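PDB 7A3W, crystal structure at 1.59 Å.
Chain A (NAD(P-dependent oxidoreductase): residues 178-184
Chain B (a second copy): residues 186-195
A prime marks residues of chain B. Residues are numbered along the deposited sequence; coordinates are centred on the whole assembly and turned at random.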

ATOM      1  N   LEU A 178       5.904  13.710   6.314  1.00 16.31           N
ATOM      2  CA  LEU A 178       6.073  12.571   7.229  1.00 15.55           C
ATOM      3  C   LEU A 178       4.815  11.680   7.200  1.00 15.81           C
ATOM      4  O   LEU A 178       4.969  10.429   7.272  1.00 16.43           O
ATOM      5  CB  LEU A 178       6.395  13.102   8.626  1.00 15.53           C
ATOM      6  CG  LEU A 178       7.723  13.853   8.780  1.00 15.85           C
ATOM      7  CD1 LEU A 178       7.871  14.413  10.183  1.00 16.01           C
ATOM      8  CD2 LEU A 178       8.934  12.979   8.466  1.00 15.58           C
ATOM      9  N   ALA A 179       3.615  12.254   7.037  1.00 15.84           N
ATOM     10  CA  ALA A 179       2.345  11.492   6.958  1.00 15.80           C
ATOM     11  C   ALA A 179       2.346  10.619   5.701  1.00 17.40           C
ATOM     12  O   ALA A 179       1.962   9.421   5.777  1.00 17.38           O
ATOM     13  CB  ALA A 179       1.129  12.394   6.983  1.00 14.70           C
ATOM     14  N   LEU A 180       2.760  11.170   4.567  1.00 16.40           N
ATOM     15  CA  LEU A 180       2.811  10.388   3.315  1.00 17.75           C
ATOM     16  C   LEU A 180       3.860   9.267   3.407  1.00 17.59           C
ATOM     17  O   LEU A 180       3.589   8.169   2.913  1.00 15.64           O
ATOM     18  CB  LEU A 180       3.098  11.336   2.160  1.00 17.23           C
ATOM     19  CG  LEU A 180       1.980  12.324   1.845  1.00 17.69           C
ATOM     20  CD1 LEU A 180       2.480  13.389   0.865  1.00 17.52           C
ATOM     21  CD2 LEU A 180       0.739  11.618   1.306  1.00 18.45           C
ATOM     22  N   TYR A 181       4.994   9.486   4.090  1.00 17.83           N
ATOM     23  CA  TYR A 181       6.011   8.432   4.280  1.00 16.71           C
ATOM     24  C   TYR A 181       5.566   7.454   5.362  1.00 16.50           C
ATOM     25  O   TYR A 181       5.986   6.295   5.271  1.00 16.94           O
ATOM     26  CB  TYR A 181       7.405   9.023   4.531  1.00 17.73           C
ATOM     27  CG  TYR A 181       8.134   9.303   3.234  1.00 17.82           C
ATOM     28  CD1 TYR A 181       8.449   8.256   2.385  1.00 16.43           C
ATOM     29  CD2 TYR A 181       8.512  10.586   2.845  1.00 17.73           C
ATOM     30  CE1 TYR A 181       9.131   8.466   1.197  1.00 17.64           C
ATOM     31  CE2 TYR A 181       9.176  10.812   1.644  1.00 17.68           C
ATOM     32  CZ  TYR A 181       9.491   9.746   0.817  1.00 18.23           C
ATOM     33  OH  TYR A 181      10.168   9.920  -0.355  1.00 16.15           O
ATOM     34  N   ALA A 182       4.733   7.861   6.313  1.00 18.11           N
ATOM     35  CA  ALA A 182       4.126   6.909   7.272  1.00 18.81           C
ATOM     36  C   ALA A 182       3.320   5.890   6.473  1.00 17.17           C
ATOM     37  O   ALA A 182       3.487   4.683   6.669  1.00 16.57           O
ATOM     38  CB  ALA A 182       3.274   7.613   8.288  1.00 18.64           C
ATOM     39  N   PHE A 183       2.513   6.382   5.531  1.00 16.10           N
ATOM     40  CA  PHE A 183       1.714   5.553   4.625  1.00 16.85           C
ATOM     41  C   PHE A 183       2.660   4.702   3.786  1.00 15.69           C
ATOM     42  O   PHE A 183       2.516   3.459   3.764  1.00 15.14           O
ATOM     43  CB  PHE A 183       0.814   6.458   3.781  1.00 16.13           C
ATOM     44  CG  PHE A 183       0.205   5.802   2.580  1.00 16.60           C
ATOM     45  CD1 PHE A 183      -0.248   4.486   2.611  1.00 16.77           C
ATOM     46  CD2 PHE A 183       0.106   6.498   1.392  1.00 16.16           C
ATOM     47  CE1 PHE A 183      -0.793   3.898   1.483  1.00 17.22           C
ATOM     48  CE2 PHE A 183      -0.410   5.888   0.261  1.00 17.41           C
ATOM     49  CZ  PHE A 183      -0.875   4.597   0.310  1.00 15.32           C
ATOM     50  N   TYR A 184       3.598   5.342   3.073  1.00 15.22           N
ATOM     51  CA  TYR A 184       4.430   4.612   2.089  1.00 14.76           C
ATOM     52  C   TYR A 184       5.202   3.467   2.754  1.00 14.60           C
ATOM     53  O   TYR A 184       5.119   2.324   2.257  1.00 13.70           O
ATOM     54  CB  TYR A 184       5.407   5.521   1.359  1.00 16.12           C
ATOM     55  CG  TYR A 184       6.237   4.746   0.371  1.00 16.43           C
ATOM     56  CD1 TYR A 184       7.430   4.156   0.729  1.00 16.61           C
ATOM     57  CD2 TYR A 184       5.809   4.566  -0.929  1.00 16.76           C
ATOM     58  CE1 TYR A 184       8.187   3.422  -0.173  1.00 17.59           C
ATOM     59  CE2 TYR A 184       6.559   3.862  -1.846  1.00 17.14           C
ATOM     60  CZ  TYR A 184       7.759   3.293  -1.481  1.00 18.44           C
ATOM     61  OH  TYR A 184       8.493   2.542  -2.342  1.00 20.65           O
TER
ATOM     62  N   GLY B 186      -2.314  -4.411   5.687  1.00 16.59           N
ATOM     63  CA  GLY B 186      -1.146  -3.729   6.268  1.00 16.39           C
ATOM     64  C   GLY B 186      -0.967  -2.350   5.657  1.00 15.26           C
ATOM     65  O   GLY B 186      -0.709  -1.388   6.399  1.00 17.06           O
ATOM     66  N   ALA B 187      -1.143  -2.241   4.333  1.00 15.00           N
ATOM     67  CA  ALA B 187      -1.028  -0.974   3.596  1.00 15.06           C
ATOM     68  C   ALA B 187      -2.188  -0.034   3.943  1.00 14.65           C
ATOM     69  O   ALA B 187      -1.966   1.174   4.033  1.00 13.83           O
ATOM     70  CB  ALA B 187      -0.951  -1.251   2.113  1.00 14.69           C
ATOM     71  N   PHE B 188      -3.387  -0.564   4.110  1.00 14.78           N
ATOM     72  CA  PHE B 188      -4.580   0.246   4.421  1.00 15.53           C
ATOM     73  C   PHE B 188      -4.417   0.810   5.832  1.00 15.49           C
ATOM     74  O   PHE B 188      -4.704   1.997   6.032  1.00 15.91           O
ATOM     75  CB  PHE B 188      -5.876  -0.549   4.282  1.00 16.21           C
ATOM     76  CG  PHE B 188      -7.108   0.299   4.475  1.00 17.70           C
ATOM     77  CD1 PHE B 188      -7.510   1.203   3.495  1.00 17.04           C
ATOM     78  CD2 PHE B 188      -7.861   0.193   5.631  1.00 17.96           C
ATOM     79  CE1 PHE B 188      -8.643   1.972   3.678  1.00 17.97           C
ATOM     80  CE2 PHE B 188      -8.983   0.995   5.822  1.00 19.62           C
ATOM     81  CZ  PHE B 188      -9.383   1.858   4.832  1.00 18.74           C
ATOM     82  N   ALA B 189      -3.914   0.008   6.769  1.00 16.63           N
ATOM     83  CA  ALA B 189      -3.660   0.497   8.138  1.00 15.21           C
ATOM     84  C   ALA B 189      -2.595   1.611   8.089  1.00 15.91           C
ATOM     85  O   ALA B 189      -2.745   2.637   8.810  1.00 16.44           O
ATOM     86  CB  ALA B 189      -3.251  -0.623   9.032  1.00 15.48           C
ATOM     87  N   ALA B 190      -1.554   1.430   7.282  1.00 14.29           N
ATOM     88  CA  ALA B 190      -0.499   2.458   7.099  1.00 15.63           C
ATOM     89  C   ALA B 190      -1.158   3.736   6.579  1.00 14.42           C
ATOM     90  O   ALA B 190      -0.787   4.811   7.017  1.00 14.06           O
ATOM     91  CB  ALA B 190       0.570   1.976   6.131  1.00 15.02           C
ATOM     92  N   TRP B 191      -2.051   3.626   5.588  1.00 15.38           N
ATOM     93  CA  TRP B 191      -2.723   4.817   5.019  1.00 16.69           C
ATOM     94  C   TRP B 191      -3.496   5.560   6.120  1.00 17.33           C
ATOM     95  O   TRP B 191      -3.371   6.803   6.224  1.00 16.77           O
ATOM     96  CB  TRP B 191      -3.637   4.445   3.854  1.00 17.21           C
ATOM     97  CG  TRP B 191      -4.271   5.677   3.301  1.00 17.21           C
ATOM     98  CD1 TRP B 191      -3.721   6.539   2.405  1.00 18.42           C
ATOM     99  CD2 TRP B 191      -5.547   6.237   3.670  1.00 18.79           C
ATOM    100  NE1 TRP B 191      -4.577   7.574   2.155  1.00 19.48           N
ATOM    101  CE2 TRP B 191      -5.696   7.429   2.933  1.00 19.95           C
ATOM    102  CE3 TRP B 191      -6.584   5.840   4.519  1.00 19.60           C
ATOM    103  CZ2 TRP B 191      -6.835   8.228   3.031  1.00 20.02           C
ATOM    104  CZ3 TRP B 191      -7.690   6.646   4.644  1.00 19.75           C
ATOM    105  CH2 TRP B 191      -7.828   7.813   3.894  1.00 18.15           C
ATOM    106  N   LEU B 192      -4.265   4.831   6.927  1.00 17.54           N
ATOM    107  CA  LEU B 192      -5.037   5.410   8.053  1.00 19.23           C
ATOM    108  C   LEU B 192      -4.070   6.098   9.011  1.00 19.24           C
ATOM    109  O   LEU B 192      -4.377   7.213   9.455  1.00 16.59           O
ATOM    110  CB  LEU B 192      -5.804   4.310   8.796  1.00 20.36           C
ATOM    111  CG  LEU B 192      -6.949   3.686   8.018  1.00 20.04           C
ATOM    112  CD1 LEU B 192      -7.406   2.395   8.691  1.00 20.55           C
ATOM    113  CD2 LEU B 192      -8.079   4.691   7.892  1.00 19.62           C
ATOM    114  N   GLU B 193      -2.970   5.435   9.341  1.00 19.25           N
ATOM    115  CA  GLU B 193      -1.942   5.980  10.267  1.00 19.34           C
ATOM    116  C   GLU B 193      -1.426   7.339   9.746  1.00 18.83           C
ATOM    117  O   GLU B 193      -1.346   8.293  10.528  1.00 17.57           O
ATOM    118  CB  GLU B 193      -0.862   4.925  10.403  1.00 20.35           C
ATOM    119  CG  GLU B 193       0.150   5.240  11.455  1.00 22.21           C
ATOM    120  CD  GLU B 193       0.945   4.015  11.894  1.00 22.76           C
ATOM    121  OE1 GLU B 193       0.306   2.976  12.246  1.00 24.75           O
ATOM    122  OE2 GLU B 193       2.176   4.096  11.911  1.00 22.31           O
ATOM    123  N   GLY B 194      -1.148   7.445   8.443  1.00 17.16           N
ATOM    124  CA  GLY B 194      -0.768   8.710   7.786  1.00 17.95           C
ATOM    125  C   GLY B 194      -1.900   9.731   7.763  1.00 18.29           C
ATOM    126  O   GLY B 194      -1.646  10.924   8.033  1.00 17.74           O
ATOM    127  N   ALA B 195      -3.118   9.303   7.434  1.00 18.66           N
ATOM    128  CA  ALA B 195      -4.283  10.201   7.329  1.00 18.19           C
ATOM    129  C   ALA B 195      -4.525  10.823   8.705  1.00 17.94           C
ATOM    130  O   ALA B 195      -4.818  12.033   8.772  1.00 18.86           O
ATOM    131  CB  ALA B 195      -5.489   9.452   6.834  1.00 19.08           C
TER

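The two stretches are helical throughout and run nearly antiparallel, with 167° between their N-to-C directions and a closest axial approach of 7.3 Å. So short a separation brings backbone against backbone, and the residues that permit it are mostly alanine and glycine. Together the stretches bury 317 Å², without a hydrogen bond between them; backbone hydrogen bonds run within each helix, as in Phe183 N to Ala179 O at 3.1 Å.

At the start of the chain A segment, Leu178 lies out of reach of the partner helix. Ala179 makes the first contact and sits in register with Gly194′, their CA atoms 4.3 Å apart. The methyl of Ala179 points sideways, and its CB lies 3.3 Å from Gly194′ O. In the other direction, Gly194′ CA approaches Ala179 O at 3.5 Å in a CA-H...O contact, whose angle of 123° at the hydrogen is far from linear. The approach at this spacing depends on the lack of a side chain on Gly194′: on this backbone a CB would point toward chain A and fall 2.5 Å from Ala179 O, a clash, and a tight 3.4 Å from Phe183 CB.

Leu180 and Tyr181 take no part, and the next turn returns to the interface at Ala182. Its CB points toward chain B and rests 4.2 Å from Gly194′ CA, while Ala182 O lies 4.0 Å from Ala190′ CB.

Phe183 contributes most from chain A, with 92 Å² covered. Its backbone meets Ala190′ twice: Phe183 CA donates a CA-H...O contact to Ala190′ O at 3.5 Å, with a more favourable angle of 146°, and Phe183 O lies 3.4 Å from Ala190′ CB. The side chain, with chi1 in the t rotamer, packs against Trp191′, where Phe183 CD1 lies 3.5 Å from Trp191′ CA and 3.6 Å from Trp191′ CB. The two aromatic groups meet edge-to-face. The edge of the indole is directed at the face of the phenyl ring, with the planes at 88° and the centroids of the phenyl and the five-membered ring 4.9 Å apart. The indole NE1 is hydrogen-bonded elsewhere in the structure. At the edge of the phenyl ring, near its plane, Phe183 CE1 comes within 3.9 Å of Ala187′ O.

The CA-to-CB bond of Tyr184 points away from the chain B stretch, and the residue makes no contact with it.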